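Local structure of mandelate racemase/muconate lactonizing enzyme family protein (3TOY) at residues F220-D225 and V248-L253; W243-V248 and P266-E271. The protein belongs to the mandelate racemase/muconate lactonizing enzyme family and carries an enolase-type barrel domain that holds a calcium ion in this crystal. One frame throughout, in Å; residues are numbered along the deposited sequence.

Contact 1: F220-D225 and V248-L253. With P4C (O-acetaldehydyl-hexaethylene glycol), chain N; ACT (acetate ion), chain F.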
loop_
_atom_site.group_PDB
_atom_site.type_symbol
_atom_site.label_atom_id
_atom_site.label_comp_id
_atom_site.label_asym_id
_atom_site.label_seq_id
_atom_site.Cartn_x
_atom_site.Cartn_y
_atom_site.Cartn_z
ATOM N N PHE A 220 10.306 -4.009 29.300
ATOM C CA PHE A 220 9.107 -3.392 29.873
ATOM C C PHE A 220 8.048 -4.404 30.278
ATOM O O PHE A 220 7.036 -4.038 30.898
ATOM C CB PHE A 220 8.478 -2.349 28.911
ATOM C CG PHE A 220 9.213 -1.034 28.868
ATOM C CD1 PHE A 220 9.322 -0.247 30.011
ATOM C CD2 PHE A 220 9.768 -0.567 27.685
ATOM C CE1 PHE A 220 9.986 0.955 29.992
ATOM C CE2 PHE A 220 10.448 0.680 27.652
ATOM C CZ PHE A 220 10.545 1.436 28.809
ATOM N N ASN A 221 8.252 -5.672 29.916
ATOM C CA ASN A 221 7.280 -6.716 30.262
ATOM C C ASN A 221 5.835 -6.340 29.944
ATOM O O ASN A 221 4.936 -6.585 30.744
ATOM C CB ASN A 221 7.429 -7.144 31.737
ATOM C CG ASN A 221 8.611 -8.073 31.940
ATOM O OD1 ASN A 221 9.665 -7.660 32.418
ATOM N ND2 ASN A 221 8.461 -9.308 31.504
ATOM N N GLN A 222 5.606 -5.772 28.753
ATOM C CA GLN A 222 4.238 -5.517 28.264
ATOM C C GLN A 222 3.487 -4.432 29.022
ATOM O O GLN A 222 2.259 -4.319 28.895
ATOM C CB GLN A 222 3.396 -6.785 28.296
ATOM C CG GLN A 222 4.048 -8.028 27.662
ATOM C CD GLN A 222 3.172 -9.236 27.821
ATOM O OE1 GLN A 222 2.095 -9.328 27.209
ATOM N NE2 GLN A 222 3.611 -10.185 28.659
ATOM N N SER A 223 4.212 -3.605 29.764
ATOM C CA SER A 223 3.558 -2.744 30.753
ATOM C C SER A 223 3.063 -1.401 30.202
ATOM O O SER A 223 2.356 -0.674 30.896
ATOM C CB SER A 223 4.480 -2.525 31.950
ATOM O OG SER A 223 5.703 -1.888 31.546
ATOM N N LEU A 224 3.428 -1.062 28.968
ATOM C CA LEU A 224 3.038 0.245 28.413
ATOM C C LEU A 224 2.014 0.105 27.296
ATOM O O LEU A 224 1.813 -0.988 26.791
ATOM C CB LEU A 224 4.265 0.979 27.873
ATOM C CG LEU A 224 5.443 1.101 28.838
ATOM C CD1 LEU A 224 6.592 1.862 28.189
ATOM C CD2 LEU A 224 4.951 1.836 30.086
ATOM N N ASP A 225 1.378 1.221 26.917
ATOM C CA ASP A 225 0.631 1.292 25.655
ATOM C C ASP A 225 1.527 1.893 24.579
ATOM O O ASP A 225 2.629 2.385 24.873
ATOM C CB ASP A 225 -0.727 2.026 25.792
ATOM C CG ASP A 225 -0.602 3.485 26.230
ATOM O OD1 ASP A 225 0.409 4.143 25.981
ATOM O OD2 ASP A 225 -1.566 3.989 26.830
ATOM N N VAL A 248 4.758 -3.290 24.842
ATOM C CA VAL A 248 3.303 -3.323 25.000
ATOM C C VAL A 248 2.830 -4.769 25.055
ATOM O O VAL A 248 3.636 -5.670 24.886
ATOM C CB VAL A 248 2.616 -2.529 23.848
ATOM C CG1 VAL A 248 3.321 -1.157 23.700
ATOM C CG2 VAL A 248 2.703 -3.286 22.532
ATOM N N PRO A 249 1.528 -5.006 25.312
ATOM C CA PRO A 249 1.091 -6.401 25.398
ATOM C C PRO A 249 1.531 -7.251 24.208
ATOM O O PRO A 249 1.479 -6.803 23.043
ATOM C CB PRO A 249 -0.435 -6.298 25.480
ATOM C CG PRO A 249 -0.655 -4.957 26.177
ATOM C CD PRO A 249 0.449 -4.057 25.647
ATOM N N GLN A 250 1.958 -8.477 24.502
ATOM C CA GLN A 250 2.474 -9.382 23.479
ATOM C C GLN A 250 1.459 -9.655 22.360
ATOM O O GLN A 250 1.858 -9.875 21.225
ATOM C CB GLN A 250 2.937 -10.712 24.097
ATOM C CG GLN A 250 1.878 -11.468 24.946
ATOM C CD GLN A 250 1.168 -12.568 24.187
ATOM O OE1 GLN A 250 1.355 -12.740 22.977
ATOM N NE2 GLN A 250 0.331 -13.336 24.899
ATOM N N GLU A 251 0.167 -9.664 22.681
ATOM C CA GLU A 251 -0.859 -9.963 21.671
ATOM C C GLU A 251 -1.053 -8.780 20.724
ATOM O O GLU A 251 -1.700 -8.919 19.686
ATOM C CB GLU A 251 -2.222 -10.238 22.332
ATOM C CG GLU A 251 -2.226 -11.400 23.337
ATOM C CD GLU A 251 -2.045 -10.940 24.787
ATOM O OE1 GLU A 251 -1.423 -9.879 25.013
ATOM O OE2 GLU A 251 -2.525 -11.659 25.705
ATOM N N ASN A 252 -0.543 -7.622 21.125
ATOM C CA ASN A 252 -0.805 -6.386 20.393
ATOM C C ASN A 252 0.283 -6.220 19.327
ATOM O O ASN A 252 1.242 -5.487 19.514
ATOM C CB ASN A 252 -0.868 -5.208 21.373
ATOM C CG ASN A 252 -1.403 -3.914 20.735
ATOM O OD1 ASN A 252 -1.696 -3.866 19.536
ATOM N ND2 ASN A 252 -1.542 -2.868 21.547
ATOM N N LEU A 253 0.149 -6.975 18.236
ATOM C CA LEU A 253 1.163 -6.975 17.189
ATOM C C LEU A 253 1.149 -5.619 16.470
ATOM O O LEU A 253 2.221 -5.082 16.121
ATOM C CB LEU A 253 0.900 -8.094 16.174
ATOM C CG LEU A 253 0.899 -9.527 16.762
ATOM C CD1 LEU A 253 0.532 -10.578 15.696
ATOM C CD2 LEU A 253 2.229 -9.820 17.402
HETATM O O1 P4C N . -0.371 6.814 26.605
HETATM C C2 P4C N . -1.499 7.468 27.210
HETATM C C3 P4C N . -1.345 7.386 28.724
HETATM O O4 P4C N . -2.500 6.755 29.252
HETATM C C5 P4C N . -2.302 6.288 30.580
HETATM C C6 P4C N . -3.373 6.921 31.455
HETATM O O7 P4C N . -3.005 8.273 31.734
HETATM C C8 P4C N . -4.020 8.934 32.493
HETATM C C9 P4C N . -3.616 10.373 32.738
HETATM O O10 P4C N . -2.489 10.349 33.602
HETATM C C11 P4C N . -2.145 11.663 34.018
HETATM C C12 P4C N . -0.802 11.604 34.720
HETATM O O13 P4C N . 0.106 10.860 33.911
HETATM C C14 P4C N . 1.436 10.897 34.432
HETATM C C15 P4C N . 2.381 10.333 33.381
HETATM O O16 P4C N . 2.523 11.297 32.342
HETATM C C17 P4C N . 2.920 10.735 31.094
HETATM C C18 P4C N . 2.849 11.833 30.038
HETATM O O19 P4C N . 3.812 12.847 30.324
HETATM C C20 P4C N . 3.713 13.974 29.451
HETATM C C21 P4C N . 4.653 15.087 29.906
HETATM O O22 P4C N . 4.177 15.689 31.115
HETATM C C ACT F . 10.429 -12.466 31.727
HETATM O O ACT F . 11.298 -13.351 31.527
HETATM O OXT ACT F . 10.625 -11.361 31.179
HETATM C CH3 ACT F . 9.212 -12.705 32.579
#

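Contact 2: W243-V248 and P266-E271. With CA (calcium ion), chain E.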
loop_
_atom_site.group_PDB
_atom_site.type_symbol
_atom_site.label_atom_id
_atom_site.label_comp_id
_atom_site.label_asym_id
_atom_site.label_seq_id
_atom_site.Cartn_x
_atom_site.Cartn_y
_atom_site.Cartn_z
ATOM N N TRP A 243 18.359 -2.983 22.933
ATOM C CA TRP A 243 16.957 -3.220 22.535
ATOM C C TRP A 243 15.977 -2.858 23.632
ATOM O O TRP A 243 16.360 -2.735 24.818
ATOM C CB TRP A 243 16.756 -4.666 22.034
ATOM C CG TRP A 243 16.686 -5.797 23.071
ATOM C CD1 TRP A 243 15.916 -5.857 24.205
ATOM C CD2 TRP A 243 17.349 -7.061 22.967
ATOM N NE1 TRP A 243 16.082 -7.093 24.825
ATOM C CE2 TRP A 243 16.959 -7.840 24.077
ATOM C CE3 TRP A 243 18.244 -7.609 22.036
ATOM C CZ2 TRP A 243 17.441 -9.126 24.283
ATOM C CZ3 TRP A 243 18.726 -8.889 22.250
ATOM C CH2 TRP A 243 18.313 -9.635 23.359
ATOM N N ILE A 244 14.738 -2.591 23.218
ATOM C CA ILE A 244 13.617 -2.411 24.134
ATOM C C ILE A 244 12.716 -3.614 23.955
ATOM O O ILE A 244 12.245 -3.875 22.833
ATOM C CB ILE A 244 12.805 -1.177 23.744
ATOM C CG1 ILE A 244 13.710 0.067 23.803
ATOM C CG2 ILE A 244 11.579 -1.052 24.651
ATOM C CD1 ILE A 244 14.060 0.518 25.251
ATOM N N GLU A 245 12.407 -4.315 25.049
ATOM C CA GLU A 245 11.752 -5.614 24.944
ATOM C C GLU A 245 10.292 -5.536 25.416
ATOM O O GLU A 245 10.005 -4.937 26.462
ATOM C CB GLU A 245 12.567 -6.616 25.771
ATOM C CG GLU A 245 12.064 -8.032 25.783
ATOM C CD GLU A 245 13.060 -8.939 26.500
ATOM O OE1 GLU A 245 14.285 -8.751 26.272
ATOM O OE2 GLU A 245 12.611 -9.829 27.263
ATOM N N GLU A 246 9.384 -6.132 24.632
ATOM C CA GLU A 246 7.936 -6.132 24.908
ATOM C C GLU A 246 7.422 -4.829 25.506
ATOM O O GLU A 246 6.941 -4.808 26.638
ATOM C CB GLU A 246 7.559 -7.322 25.802
ATOM C CG GLU A 246 7.639 -8.676 25.092
ATOM C CD GLU A 246 6.911 -9.776 25.871
ATOM O OE1 GLU A 246 7.138 -9.877 27.095
ATOM O OE2 GLU A 246 6.104 -10.518 25.278
ATOM N N PRO A 247 7.492 -3.728 24.739
ATOM C CA PRO A 247 7.007 -2.451 25.266
ATOM C C PRO A 247 5.520 -2.476 25.573
ATOM O O PRO A 247 5.082 -1.759 26.463
ATOM C CB PRO A 247 7.288 -1.458 24.131
ATOM C CG PRO A 247 7.404 -2.321 22.901
ATOM C CD PRO A 247 8.034 -3.592 23.378
ATOM N N VAL A 248 4.758 -3.290 24.842
ATOM C CA VAL A 248 3.303 -3.323 25.000
ATOM C C VAL A 248 2.830 -4.769 25.055
ATOM O O VAL A 248 3.636 -5.670 24.886
ATOM C CB VAL A 248 2.616 -2.529 23.848
ATOM C CG1 VAL A 248 3.321 -1.157 23.700
ATOM C CG2 VAL A 248 2.703 -3.286 22.532
ATOM N N PRO A 266 16.072 -0.617 18.657
ATOM C CA PRO A 266 15.456 -1.830 18.146
ATOM C C PRO A 266 14.430 -2.381 19.127
ATOM O O PRO A 266 14.638 -2.349 20.353
ATOM C CB PRO A 266 16.634 -2.780 17.953
ATOM C CG PRO A 266 17.846 -1.822 17.685
ATOM C CD PRO A 266 17.548 -0.643 18.597
ATOM N N ILE A 267 13.327 -2.888 18.586
ATOM C CA ILE A 267 12.262 -3.464 19.399
ATOM C C ILE A 267 12.411 -4.976 19.389
ATOM O O ILE A 267 12.511 -5.583 18.322
ATOM C CB ILE A 267 10.890 -3.098 18.802
ATOM C CG1 ILE A 267 10.709 -1.580 18.828
ATOM C CG2 ILE A 267 9.758 -3.772 19.569
ATOM C CD1 ILE A 267 10.860 -0.934 20.274
ATOM N N GLN A 268 12.449 -5.564 20.585
ATOM C CA GLN A 268 12.574 -7.014 20.786
ATOM C C GLN A 268 11.239 -7.551 21.337
ATOM O O GLN A 268 10.594 -6.904 22.170
ATOM C CB GLN A 268 13.693 -7.274 21.825
ATOM C CG GLN A 268 13.862 -8.718 22.282
ATOM C CD GLN A 268 14.384 -9.613 21.176
ATOM O OE1 GLN A 268 13.629 -9.985 20.275
ATOM N NE2 GLN A 268 15.695 -9.967 21.230
ATOM N N ALA A 269 10.830 -8.724 20.864
ATOM C CA ALA A 269 9.577 -9.332 21.324
ATOM C C ALA A 269 9.585 -10.794 20.967
ATOM O O ALA A 269 10.519 -11.270 20.352
ATOM C CB ALA A 269 8.343 -8.623 20.708
ATOM N N GLY A 270 8.538 -11.519 21.338
ATOM C CA GLY A 270 8.419 -12.902 20.848
ATOM C C GLY A 270 8.384 -13.988 21.913
ATOM O O GLY A 270 7.968 -15.119 21.636
ATOM N N GLU A 271 8.765 -13.654 23.136
ATOM C CA GLU A 271 8.854 -14.717 24.158
ATOM C C GLU A 271 7.483 -15.242 24.538
ATOM O O GLU A 271 7.375 -16.281 25.185
ATOM C CB GLU A 271 9.566 -14.209 25.413
ATOM C CG GLU A 271 8.704 -13.315 26.321
ATOM C CD GLU A 271 9.568 -12.516 27.285
ATOM O OE1 GLU A 271 10.507 -11.850 26.822
ATOM O OE2 GLU A 271 9.308 -12.543 28.503
HETATM CA CA CA E . 11.170 -10.708 28.844
HETATM O O HOH W 1 6.127 -11.723 22.808
HETATM O O HOH W 2 9.480 -9.309 28.263
HETATM O O HOH W 3 12.949 -12.114 29.778
#

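Contact 1: F220-D225 and V248-L253
The loops that follow the neighbouring barrel strands 215-219 and 243-245 meet where the side chain of Q222 reaches across to the backbone of Q250. Q250 N donates to Q222 OE1 over 2.8 Å in an almost straight bond (173° at the hydrogen), although the donor sits well tilted from the plane of the amide. Q222 sets CG beside its own backbone N (chi1 -49°) and runs on extended, which carries OE1 past V248 O and P249 to this N-H. The two glutamines then lie alongside each other, pointing the same way, with OE1 of Q222 3.1 Å from CG of Q250. The same OE1 is also held by R115 of a neighbouring subunit, whose guanidinium pairs with E251 as well; Q120 of that subunit bonds to E251 and Q250. Next to this bond the backbones come close enough for two weak CH...O contacts, Q222 CA to V248 O at 3.4 Å and V248 CA to L224 O at 3.3 Å. V248 CG1 packs 3.6 Å from D225 C.

Both loops are strand-to-helix connections of a beta/alpha barrel, and each ends in an N-cap: D225 OD1 caps E228 N of helix 226-236, and N252 OD1 caps G255 N of helix 253-262. The first loop begins with a type I' turn, F220 to S223, in which F220 O accepts from both S223 N and S223 OG; the second makes a type I turn from P249 to N252. Two residues of segment 220-225 meet bound molecules: N221 ND2 donates to OXT of an acetate at 3.0 Å, and D225 OD1, besides capping, accepts from O1 of o-acetaldehydyl-hexaethylene glycol at 2.9 Å.

Contact 2: W243-V248 and P266-E271
W243 places its indole between backbone N and carbonyl carbon (chi1 76°), and Q268 sends CG away from its own N, which slides the start of the Q268 chain over one indole face; Q268 CB stands 3.6 Å from the centroid of the five-membered ring, a CH-pi contact. E271, with chi1 of 77°, and E245, fully extended, bring their carboxylates to one calcium ion. E245 OE2 lies 2.3 Å from the calcium, whereas E271 chelates it, with OE1 at 2.4 Å and OE2 at 2.6 Å. Shared binding of the ion accounts for the 3.0 Å between E245 OE2 and E271 OE1, which would probably be repulsive without it. E245 OE1 accepts, on its anti lone pair, a bent bond from W243 NE1 at 2.8 Å and pairs with K188, contacts that, with the metal bond, should hold the carboxylate from turning. E246 supplies a second shell: its carboxylate stacks on that of E271, planes 21° apart, OE1 takes a bond from a calcium-bound water, and OE2 bonds to N272 and to a water that also meets G270 N. Along the backbone, hydrogen bonds I244 N to P266 O, Q268 N to I244 O and E246 N to Q268 O join the strands in parallel. With D219 as the third acidic ligand, this matches the three-carboxylate metal site of the enolase superfamily, set at the C-terminal ends of successive barrel strands.

Overall arrangement
Contacts 1 and 2 lie on the same side of the chain's centre, their centres about 8 Å apart, and share V248. The first loop of contact 1 hangs from segment 243-248 by backbone bonds, probably Q222 N to E246 O at 2.7 Å and F220 N to E245 O at 3.0 Å, and the F220 ring packs on I244. Since D219 precedes F220, this pairing puts D219 beside E245, and contact 2 adds E271, just past strand 267-269. The nearest side-chain atom of Q222 is about 8 Å from the ion, but the acetate, probably from the crystallisation liquor and bonded by N221, K190 and H321, reaches it, OXT being 2.5 Å from the calcium; contact 1 thus borders the site.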